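Local structure of DNAation factor-related protein 4 (Drosophila melanogaster, 5XPC) at the interface of chains A and B. The protein belongs to the DNA fragmentation factor family of apoptosis, probably acting as a DNA endonuclease, and carries a CIDE domain that forms higher-order assemblies for DNA fragmentation. Numbering follows the deposited sequence. Chains: chain A/B, DNAation factor-related protein 4.

The interface of chains A and B. Residues chain A 54-56; chain B 13-15, 22-24.
The backbone amide of B:Gly24 donates a hydrogen bond to the carbonyl oxygen of A:Glu56, N to O 2.7 Å, and the amide N of A:Glu56 returns one to B:Lys22 O at 2.9 Å. The second bond is nearly straight at its hydrogen, 171°, although the donor stands above the carbonyl plane. Together they make a parallel beta bridge between A:Glu56, in the short strand 56-57, and B:Tyr23, in strand 22-27. CIDE domains assemble in higher order, and this patch, part of an interface that is not an exact two-fold, illustrates how an edge strand can be joined by backbone pairing and then probably held in register with the help of an inserted side chain. That side chain is A:Phe55, whose ring slides between the aliphatic stems of two lysines of chain B. On one face CB of B:Lys22 sits over the ring centre, 3.4 Å from the centroid, in a CH-pi contact, and the extended chain runs on so that its CD lies 3.6 Å from A:Phe55 CE1. B:Lys13 takes the opposite face towards the rim, its CB 3.6 Å from A:Phe55 CE2. The CD2 side of the ring faces the backbone of B:Tyr23, whose carbonyl carbon C lies at the edge in the ring plane, while B:Tyr23 N approaches CD2 to 3.5 Å from above the plane, on the B:Lys22 side. With CG of A:Phe55 anti to its own carbonyl carbon (chi1 -84°), the ring is directed into this slot while the next residue keeps its backbone for pairing. Putting an alanine in place of A:Phe55 would probably open a gap between the two lysine stems and leave B:Lys22 CB without its aromatic partner, weakening the hold on the bridge. Beyond the bridge, the extended A:Glu56 side chain lies alongside B:Tyr23 and points the same way, its carboxylate turned 45° from the phenol ring; the carboxylate oxygen OE1 comes to 3.5 Å from B:Tyr23 CE2.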
loop_
_atom_site.group_PDB
_atom_site.type_symbol
_atom_site.label_atom_id
_atom_site.label_comp_id
_atom_site.label_asym_id
_atom_site.label_seq_id
_atom_site.Cartn_x
_atom_site.Cartn_y
_atom_site.Cartn_z
ATOM N N GLY A 54 27.830 4.274 -6.901
ATOM C CA GLY A 54 29.060 3.537 -6.674
ATOM C C GLY A 54 28.970 2.035 -6.805
ATOM O O GLY A 54 29.953 1.344 -6.505
ATOM N N PHE A 55 27.840 1.494 -7.241
ATOM C CA PHE A 55 27.737 0.045 -7.342
ATOM C C PHE A 55 28.528 -0.450 -8.544
ATOM O O PHE A 55 28.470 0.133 -9.634
ATOM C CB PHE A 55 26.269 -0.388 -7.396
ATOM C CG PHE A 55 25.661 -0.511 -6.033
ATOM C CD1 PHE A 55 25.444 0.622 -5.260
ATOM C CD2 PHE A 55 25.381 -1.762 -5.482
ATOM C CE1 PHE A 55 24.931 0.516 -3.973
ATOM C CE2 PHE A 55 24.874 -1.873 -4.194
ATOM C CZ PHE A 55 24.653 -0.734 -3.438
ATOM N N GLU A 56 29.328 -1.489 -8.324
ATOM C CA GLU A 56 30.218 -1.977 -9.366
ATOM C C GLU A 56 29.440 -2.830 -10.353
ATOM O O GLU A 56 28.594 -3.639 -9.963
ATOM C CB GLU A 56 31.370 -2.796 -8.763
ATOM C CG GLU A 56 32.288 -3.377 -9.846
ATOM C CD GLU A 56 33.439 -4.191 -9.308
ATOM O OE1 GLU A 56 33.747 -4.073 -8.104
ATOM O OE2 GLU A 56 34.045 -4.944 -10.104
ATOM N N LYS B 13 20.914 -4.815 -6.981
ATOM C CA LYS B 13 22.062 -4.293 -6.249
ATOM C C LYS B 13 22.186 -5.022 -4.918
ATOM O O LYS B 13 21.184 -5.218 -4.219
ATOM C CB LYS B 13 21.942 -2.783 -6.023
ATOM C CG LYS B 13 21.961 -1.996 -7.334
ATOM C CD LYS B 13 21.682 -0.516 -7.119
ATOM C CE LYS B 13 21.606 0.221 -8.448
ATOM N NZ LYS B 13 21.463 1.685 -8.210
ATOM N N VAL B 14 23.412 -5.422 -4.583
ATOM C CA VAL B 14 23.702 -6.217 -3.390
ATOM C C VAL B 14 24.905 -5.623 -2.677
ATOM O O VAL B 14 25.933 -5.332 -3.306
ATOM C CB VAL B 14 23.970 -7.695 -3.736
ATOM C CG1 VAL B 14 24.334 -8.503 -2.468
ATOM C CG2 VAL B 14 22.760 -8.309 -4.435
ATOM N N THR B 15 24.786 -5.456 -1.364
ATOM C CA THR B 15 25.915 -5.076 -0.539
ATOM C C THR B 15 25.825 -5.872 0.756
ATOM O O THR B 15 24.877 -6.635 0.975
ATOM C CB THR B 15 25.929 -3.548 -0.316
ATOM O OG1 THR B 15 27.147 -3.146 0.324
ATOM C CG2 THR B 15 24.702 -3.097 0.502
ATOM N N LYS B 22 29.995 -2.940 -3.005
ATOM C CA LYS B 22 28.680 -2.754 -3.610
ATOM C C LYS B 22 28.716 -3.289 -5.031
ATOM O O LYS B 22 29.566 -2.881 -5.825
ATOM C CB LYS B 22 28.290 -1.270 -3.608
ATOM C CG LYS B 22 28.409 -0.619 -2.243
ATOM C CD LYS B 22 28.034 0.850 -2.268
ATOM C CE LYS B 22 28.351 1.496 -0.926
ATOM N NZ LYS B 22 27.564 2.736 -0.685
ATOM N N TYR B 23 27.813 -4.211 -5.349
ATOM C CA TYR B 23 27.812 -4.843 -6.658
ATOM C C TYR B 23 26.440 -4.749 -7.298
ATOM O O TYR B 23 25.425 -5.019 -6.648
ATOM C CB TYR B 23 28.220 -6.310 -6.571
ATOM C CG TYR B 23 29.604 -6.500 -6.030
ATOM C CD1 TYR B 23 29.811 -6.794 -4.684
ATOM C CD2 TYR B 23 30.715 -6.361 -6.854
ATOM C CE1 TYR B 23 31.092 -6.961 -4.182
ATOM C CE2 TYR B 23 31.993 -6.532 -6.360
ATOM C CZ TYR B 23 32.175 -6.830 -5.024
ATOM O OH TYR B 23 33.452 -6.995 -4.529
ATOM N N GLY B 24 26.420 -4.373 -8.575
ATOM C CA GLY B 24 25.257 -4.607 -9.412
ATOM C C GLY B 24 25.413 -5.988 -10.017
ATOM O O GLY B 24 26.489 -6.339 -10.509
#